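Long-range contacts in MOBA relate protein (Mycobacterium sp., PDB 2WAW), which is of unknown function but carries a MobA-like nucleotidyltransferase domain of the GT-A clan, and so probably binds and transfers a nucleotide: residues 48-53 against 68-73; 9-14 against 99-104. One frame throughout, in Å; residues are numbered along the deposited sequence.

How the contacts relate
Both contacts pair parallel neighbours in one mixed sheet, and together they illustrate how the chemistry of a strand pair follows its place in that sheet. Contact 2 lies about 3 Å from the centre of the chain, and all its touching residues are buried. Contact 1, its centre about 11 Å from that of the chain, brings in strand 70-73, one of the two outermost strands of the sheet, where a carboxylate, an amide and a water join the aliphatic packing. Strands 48-53 and 6-12 are themselves neighbours: the N of Val10 lies 2.9 Å from the O of Ile50, a probable hydrogen bond. Helix 33-42 packs against side chains of both contacts.

Contact 1: residues 48-53 against 68-73; sequences QLIVTL and GLDIVL
Gln48 and Asp70 meet where the edge strand 70-73 begins to pair with strand 48-53. Gln48 has CG anti to its backbone N and an extended chain to CD; NE2 at its end lies 2.7 Å from OD2 of Asp70. The bond is nearly straight at N-H, 173°, and the acceptor lies in the amide plane, yet the donor approaches from above the carboxylate plane, 35° out of it; the two flat groups stand almost perpendicular. NE2 also bonds to Trp91 O, while OE1 is held by Thr7 and Asp93.

Between the backbones, N-H groups of Asp70, Val51, Val72 and Leu53 bond in turn to Leu49 O, Asp70 O, Val51 O and Val72 O, the parallel pairing of a beta-alpha-beta unit whose helix is 57-63. Ahead of it a water accepts from Leu49 N and donates to Gly68 O.

On the face of Leu53, CD1 of Leu69 reaches CG2 of Val51 at 3.6 Å, and CD2 of Leu69 lies 3.7 Å from CD2 of Leu49, the two leucines side by side. Ile71 turns CD1 back toward its neighbour (chi2 -52°), 4.0 Å from CB of Val51. On the face of Ile50, that residue's CG2 meets CG2 of Val72 at 3.7 Å, and Thr52 lays CG2 beside Val72 while its hydroxyl bonds to Ser84 and Ala12 N.

The chemistry thus divides: the face of Val51 and Leu53 is aliphatic, whereas that of Ile50 also carries Asp70 and the Thr52 hydroxyl. Near the start of strand 70-73 the amide gives the carboxylate a directed partner, which would be expected to help stabilise its negative charge.

Contact 2: residues 9-14 against 99-104; sequences VVLAAG and IVLMLG
Parallel strand pairing at the heart of a Rossmann-like GT-A fold joins Val9, Val10 and Leu11 to Leu101, Met102 and Leu103. Strands 6-12 and 98-103 lie side by side in the middle of the mixed sheet, although 84 residues separate the two segments: the chain first lays down strands 48-53 and 70-73 on one side of strand 6-12, then returns to place 98-103 on its other side. Four backbone bonds hold them. Val9 N gives to Val100 O, Val9 O receives Met102 N, Leu11 N gives to Met102 O, and Leu11 O receives Gly104 N.

On the face shared by Val9 and Leu11, Val9 rests CG2 against CG2 of Ile99 at 4.0 Å, the two side chains crossing at a slant. Its CB lies 3.9 Å from CD2 of Leu101, whose side chain runs alongside in the same direction. Helix 84-90 closes over this face, with Leu85 on Leu101 and Ser84 on Leu11.

Val10 and Met102 occupy the other face, under helix 33-42. In one of its two conformers Met102 places CG between its backbone N and carbonyl carbon (chi1 82°), 3.7 Å from CG2 of Val10. In that conformer the chain then bends at chi3 (94°), and CE comes within 3.9 Å of the same methyl.

Just past the end of strand 98-103, CG1 of Val10 presses on CA of Gly104 at 3.5 Å, and Gly104 N reaches Leu11 O at 2.8 Å from above the carbonyl plane, 44° out of it.

Contact 1: residues 48-53 against 68-73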
ATOM      1  N   GLN A  48       6.772   1.697 -12.097  1.00 16.85           N
ATOM      2  CA  GLN A  48       7.263   0.483 -11.477  1.00 14.97           C
ATOM      3  C   GLN A  48       6.290   0.153 -10.359  1.00 13.98           C
ATOM      4  O   GLN A  48       5.796   1.069  -9.698  1.00 14.75           O
ATOM      5  CB  GLN A  48       8.662   0.727 -10.891  1.00 18.06           C
ATOM      6  CG  GLN A  48       9.201  -0.407 -10.012  1.00 15.03           C
ATOM      7  CD  GLN A  48      10.519  -0.075  -9.361  1.00 15.36           C
ATOM      8  OE1 GLN A  48      10.795   1.090  -9.017  1.00 15.78           O
ATOM      9  NE2 GLN A  48      11.331  -1.099  -9.146  1.00 15.04           N
ATOM     10  N   LEU A  49       6.050  -1.125 -10.139  1.00 13.52           N
ATOM     11  CA  LEU A  49       5.250  -1.570  -9.032  1.00 13.50           C
ATOM     12  C   LEU A  49       5.939  -2.677  -8.252  1.00 15.31           C
ATOM     13  O   LEU A  49       6.189  -3.687  -8.763  1.00 16.08           O
ATOM     14  CB  LEU A  49       3.877  -2.027  -9.509  1.00 20.00           C
ATOM     15  CG  LEU A  49       2.836  -2.505  -8.509  1.00 20.00           C
ATOM     16  CD1 LEU A  49       2.562  -1.449  -7.475  1.00 20.00           C
ATOM     17  CD2 LEU A  49       1.570  -2.832  -9.249  1.00 20.00           C
ATOM     18  N   ILE A  50       6.176  -2.411  -6.981  1.00 14.14           N
ATOM     19  CA  ILE A  50       6.814  -3.324  -6.050  1.00 13.67           C
ATOM     20  C   ILE A  50       5.785  -3.878  -5.060  1.00 14.13           C
ATOM     21  O   ILE A  50       4.972  -3.172  -4.588  1.00 14.41           O
ATOM     22  CB  ILE A  50       7.872  -2.603  -5.205  1.00 16.26           C
ATOM     23  CG1 ILE A  50       9.027  -2.105  -6.074  1.00 16.53           C
ATOM     24  CG2 ILE A  50       8.358  -3.471  -4.068  1.00 17.97           C
ATOM     25  CD1 ILE A  50       9.926  -1.211  -5.376  1.00 15.53           C
ATOM     26  N   VAL A  51       5.834  -5.163  -4.839  1.00 13.56           N
ATOM     27  CA  VAL A  51       4.977  -5.786  -3.828  1.00 15.17           C
ATOM     28  C   VAL A  51       5.858  -6.519  -2.837  1.00 15.26           C
ATOM     29  O   VAL A  51       6.749  -7.292  -3.232  1.00 15.19           O
ATOM     30  CB  VAL A  51       3.999  -6.798  -4.458  1.00 15.54           C
ATOM     31  CG1 VAL A  51       2.953  -7.295  -3.414  1.00 17.34           C
ATOM     32  CG2 VAL A  51       3.335  -6.205  -5.694  1.00 21.95           C
ATOM     33  N   THR A  52       5.627  -6.268  -1.542  1.00 14.83           N
ATOM     34  CA  THR A  52       6.385  -6.993  -0.514  1.00 14.01           C
ATOM     35  C   THR A  52       5.548  -8.132   0.032  1.00 13.82           C
ATOM     36  O   THR A  52       4.322  -8.019   0.177  1.00 15.29           O
ATOM     37  CB  THR A  52       6.839  -6.087   0.664  1.00 14.25           C
ATOM     38  OG1 THR A  52       5.678  -5.647   1.380  1.00 15.73           O
ATOM     39  CG2 THR A  52       7.604  -4.842   0.160  1.00 15.38           C
ATOM     40  N   LEU A  53       6.229  -9.232   0.327  1.00 15.02           N
ATOM     41  CA  LEU A  53       5.576 -10.409   0.870  1.00 13.15           C
ATOM     42  C   LEU A  53       6.428 -10.952   1.990  1.00 16.99           C
ATOM     43  O   LEU A  53       7.656 -10.808   1.975  1.00 15.43           O
ATOM     44  CB  LEU A  53       5.406 -11.469  -0.221  1.00 15.02           C
ATOM     45  CG  LEU A  53       4.544 -11.109  -1.429  1.00 16.42           C
ATOM     46  CD1 LEU A  53       4.597 -12.222  -2.456  1.00 18.79           C
ATOM     47  CD2 LEU A  53       3.154 -10.904  -0.970  1.00 15.84           C
ATOM     48  N   GLY A  68       5.309  -9.214 -13.968  1.00 18.80           N
ATOM     49  CA  GLY A  68       5.623  -7.863 -14.289  1.00 20.57           C
ATOM     50  C   GLY A  68       5.828  -6.952 -13.118  1.00 20.21           C
ATOM     51  O   GLY A  68       6.111  -5.819 -13.292  1.00 23.17           O
ATOM     52  N   LEU A  69       5.675  -7.486 -11.921  1.00 16.78           N
ATOM     53  CA  LEU A  69       5.866  -6.743 -10.708  1.00 17.18           C
ATOM     54  C   LEU A  69       7.223  -7.054 -10.091  1.00 18.61           C
ATOM     55  O   LEU A  69       7.732  -8.097 -10.309  1.00 18.69           O
ATOM     56  CB  LEU A  69       4.764  -7.088  -9.715  1.00 20.00           C
ATOM     57  CG  LEU A  69       3.328  -6.982 -10.180  1.00 20.00           C
ATOM     58  CD1 LEU A  69       2.385  -7.176  -9.077  1.00 20.00           C
ATOM     59  CD2 LEU A  69       3.021  -5.764 -10.904  1.00 20.00           C
ATOM     60  N   ASP A  70       7.788  -6.138  -9.321  1.00 17.27           N
ATOM     61  CA  ASP A  70       9.003  -6.420  -8.556  1.00 16.71           C
ATOM     62  C   ASP A  70       8.595  -6.964  -7.197  1.00 18.76           C
ATOM     63  O   ASP A  70       7.975  -6.255  -6.396  1.00 20.16           O
ATOM     64  CB  ASP A  70       9.859  -5.165  -8.397  1.00 16.99           C
ATOM     65  CG  ASP A  70      10.468  -4.725  -9.703  1.00 22.08           C
ATOM     66  OD1 ASP A  70      11.000  -5.597 -10.437  1.00 22.08           O
ATOM     67  OD2 ASP A  70      10.411  -3.521 -10.011  1.00 25.94           O
ATOM     68  N   ILE A  71       8.938  -8.220  -6.958  1.00 15.68           N
ATOM     69  CA  ILE A  71       8.542  -8.942  -5.741  1.00 16.70           C
ATOM     70  C   ILE A  71       9.668  -8.915  -4.722  1.00 17.62           C
ATOM     71  O   ILE A  71      10.778  -9.390  -5.004  1.00 19.85           O
ATOM     72  CB  ILE A  71       8.144 -10.403  -6.080  1.00 20.24           C
ATOM     73  CG1 ILE A  71       6.984 -10.433  -7.093  1.00 21.01           C
ATOM     74  CG2 ILE A  71       7.842 -11.216  -4.823  1.00 19.72           C
ATOM     75  CD1 ILE A  71       5.747  -9.589  -6.705  1.00 31.64           C
ATOM     76  N   VAL A  72       9.379  -8.383  -3.536  1.00 16.28           N
ATOM     77  CA  VAL A  72      10.409  -8.201  -2.509  1.00 16.01           C
ATOM     78  C   VAL A  72      10.019  -9.114  -1.332  1.00 17.43           C
ATOM     79  O   VAL A  72       8.969  -8.938  -0.735  1.00 17.66           O
ATOM     80  CB  VAL A  72      10.519  -6.722  -2.105  1.00 19.50           C
ATOM     81  CG1 VAL A  72      11.448  -6.554  -0.912  1.00 20.44           C
ATOM     82  CG2 VAL A  72      11.017  -5.876  -3.312  1.00 18.20           C
ATOM     83  N   LEU A  73      10.842 -10.122  -1.045  1.00 15.61           N
ATOM     84  CA  LEU A  73      10.472 -11.131  -0.037  1.00 18.89           C
ATOM     85  C   LEU A  73      11.236 -10.860   1.244  1.00 19.98           C
ATOM     86  O   LEU A  73      12.450 -10.661   1.209  1.00 18.99           O
ATOM     87  CB  LEU A  73      10.794 -12.552  -0.533  1.00 19.59           C
ATOM     88  CG  LEU A  73      10.276 -13.007  -1.899  1.00 26.06           C
ATOM     89  CD1 LEU A  73      10.680 -14.449  -2.184  1.00 28.49           C
ATOM     90  CD2 LEU A  73       8.778 -12.860  -1.980  1.00 25.62           C
TER
HETATM   91  O   HOH W   1       7.249  -3.045 -12.019  1.00 24.24           O

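Contact 2: residues 9-14 against 99-104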
ATOM      1  N   VAL A   9       4.337   1.089  -4.278  1.00 14.31           N
ATOM      2  CA  VAL A   9       4.816   0.066  -3.359  1.00 13.82           C
ATOM      3  C   VAL A   9       3.591  -0.439  -2.591  1.00 15.73           C
ATOM      4  O   VAL A   9       2.969   0.310  -1.837  1.00 13.81           O
ATOM      5  CB  VAL A   9       5.858   0.628  -2.343  1.00 13.87           C
ATOM      6  CG1 VAL A   9       6.321  -0.480  -1.340  1.00 15.42           C
ATOM      7  CG2 VAL A   9       7.081   1.260  -3.064  1.00 15.90           C
ATOM      8  N   VAL A  10       3.247  -1.698  -2.810  1.00 13.55           N
ATOM      9  CA  VAL A  10       2.153  -2.337  -2.100  1.00 14.85           C
ATOM     10  C   VAL A  10       2.762  -3.183  -0.990  1.00 15.31           C
ATOM     11  O   VAL A  10       3.470  -4.176  -1.261  1.00 14.27           O
ATOM     12  CB  VAL A  10       1.328  -3.217  -3.045  1.00 13.73           C
ATOM     13  CG1 VAL A  10       0.244  -3.978  -2.272  1.00 15.67           C
ATOM     14  CG2 VAL A  10       0.669  -2.390  -4.128  1.00 16.13           C
ATOM     15  N   LEU A  11       2.503  -2.778   0.250  1.00 14.77           N
ATOM     16  CA  LEU A  11       3.036  -3.493   1.428  1.00 13.99           C
ATOM     17  C   LEU A  11       2.090  -4.629   1.772  1.00 14.51           C
ATOM     18  O   LEU A  11       0.936  -4.396   2.171  1.00 15.04           O
ATOM     19  CB  LEU A  11       3.218  -2.530   2.613  1.00 15.32           C
ATOM     20  CG  LEU A  11       4.139  -1.345   2.303  1.00 13.91           C
ATOM     21  CD1 LEU A  11       4.030  -0.318   3.440  1.00 20.68           C
ATOM     22  CD2 LEU A  11       5.596  -1.794   2.180  1.00 15.14           C
ATOM     23  N   ALA A  12       2.562  -5.856   1.557  1.00 16.38           N
ATOM     24  CA  ALA A  12       1.708  -7.045   1.698  1.00 15.54           C
ATOM     25  C   ALA A  12       2.379  -8.168   2.478  1.00 16.45           C
ATOM     26  O   ALA A  12       2.086  -9.346   2.262  1.00 15.79           O
ATOM     27  CB  ALA A  12       1.232  -7.531   0.323  1.00 16.09           C
ATOM     28  N   ALA A  13       3.263  -7.771   3.387  1.00 14.71           N
ATOM     29  CA  ALA A  13       4.020  -8.702   4.230  1.00 15.62           C
ATOM     30  C   ALA A  13       3.441  -8.716   5.651  1.00 17.21           C
ATOM     31  O   ALA A  13       3.317  -7.672   6.306  1.00 17.35           O
ATOM     32  CB  ALA A  13       5.501  -8.302   4.247  1.00 17.10           C
ATOM     33  N   GLY A  14       3.075  -9.903   6.119  1.00 17.09           N
ATOM     34  CA  GLY A  14       2.595 -10.071   7.492  1.00 16.23           C
ATOM     35  C   GLY A  14       1.241  -9.476   7.821  1.00 16.94           C
ATOM     36  O   GLY A  14       0.350  -9.428   6.961  1.00 17.82           O
ATOM     37  N   ILE A  99       7.616   7.623  -4.010  1.00 15.84           N
ATOM     38  CA  ILE A  99       6.821   6.417  -4.061  1.00 14.29           C
ATOM     39  C   ILE A  99       5.431   6.716  -3.582  1.00 14.19           C
ATOM     40  O   ILE A  99       5.225   7.672  -2.841  1.00 15.19           O
ATOM     41  CB  ILE A  99       7.409   5.272  -3.199  1.00 15.22           C
ATOM     42  CG1 ILE A  99       7.476   5.675  -1.696  1.00 15.05           C
ATOM     43  CG2 ILE A  99       8.755   4.800  -3.800  1.00 14.75           C
ATOM     44  CD1 ILE A  99       7.997   4.560  -0.759  1.00 19.86           C
ATOM     45  N   VAL A 100       4.494   5.881  -4.005  1.00 13.24           N
ATOM     46  CA  VAL A 100       3.167   5.840  -3.425  1.00 14.23           C
ATOM     47  C   VAL A 100       3.029   4.533  -2.661  1.00 14.83           C
ATOM     48  O   VAL A 100       3.253   3.448  -3.222  1.00 14.61           O
ATOM     49  CB  VAL A 100       2.067   5.976  -4.508  1.00 13.98           C
ATOM     50  CG1 VAL A 100       0.661   5.668  -3.932  1.00 15.74           C
ATOM     51  CG2 VAL A 100       2.107   7.354  -5.146  1.00 15.20           C
ATOM     52  N   LEU A 101       2.674   4.649  -1.384  1.00 13.19           N
ATOM     53  CA  LEU A 101       2.531   3.513  -0.458  1.00 12.35           C
ATOM     54  C   LEU A 101       1.096   3.123  -0.265  1.00 16.23           C
ATOM     55  O   LEU A 101       0.257   3.969   0.021  1.00 14.21           O
ATOM     56  CB  LEU A 101       3.098   3.893   0.918  1.00 15.27           C
ATOM     57  CG  LEU A 101       4.594   4.120   1.085  1.00 23.47           C
ATOM     58  CD1 LEU A 101       4.846   4.645   2.494  1.00 24.65           C
ATOM     59  CD2 LEU A 101       5.362   2.826   0.838  1.00 26.82           C
ATOM     60  N   MET A 102       0.825   1.833  -0.405  1.00 15.25           N
ATOM     61  CA  MET A 102      -0.497   1.350  -0.064  0.50 16.34           C
ATOM     62  C   MET A 102      -0.383  -0.038   0.526  1.00 14.95           C
ATOM     63  O   MET A 102       0.667  -0.682   0.459  1.00 16.93           O
ATOM     64  CB  MET A 102      -1.403   1.350  -1.274  0.50 16.51           C
ATOM     65  CG  MET A 102      -1.220   0.156  -2.145  0.50 15.35           C
ATOM     66  SD  MET A 102      -2.204   0.361  -3.619  0.50 20.39           S
ATOM     67  CE  MET A 102      -0.998   1.076  -4.747  0.50 15.06           C
ATOM     68  N   LEU A 103      -1.439  -0.451   1.222  1.00 15.05           N
ATOM     69  CA  LEU A 103      -1.463  -1.780   1.847  1.00 16.01           C
ATOM     70  C   LEU A 103      -2.061  -2.809   0.900  1.00 17.06           C
ATOM     71  O   LEU A 103      -2.985  -2.489   0.152  1.00 16.47           O
ATOM     72  CB  LEU A 103      -2.276  -1.765   3.153  1.00 18.47           C
ATOM     73  CG  LEU A 103      -1.773  -0.811   4.259  1.00 19.53           C
ATOM     74  CD1 LEU A 103      -2.575  -1.010   5.540  1.00 23.51           C
ATOM     75  CD2 LEU A 103      -0.290  -0.996   4.546  1.00 19.59           C
ATOM     76  N   GLY A 104      -1.582  -4.051   0.967  1.00 14.24           N
ATOM     77  CA  GLY A 104      -2.090  -5.132   0.118  1.00 13.33           C
ATOM     78  C   GLY A 104      -3.554  -5.478   0.382  1.00 14.12           C
ATOM     79  O   GLY A 104      -4.205  -6.154  -0.439  1.00 15.55           O
TER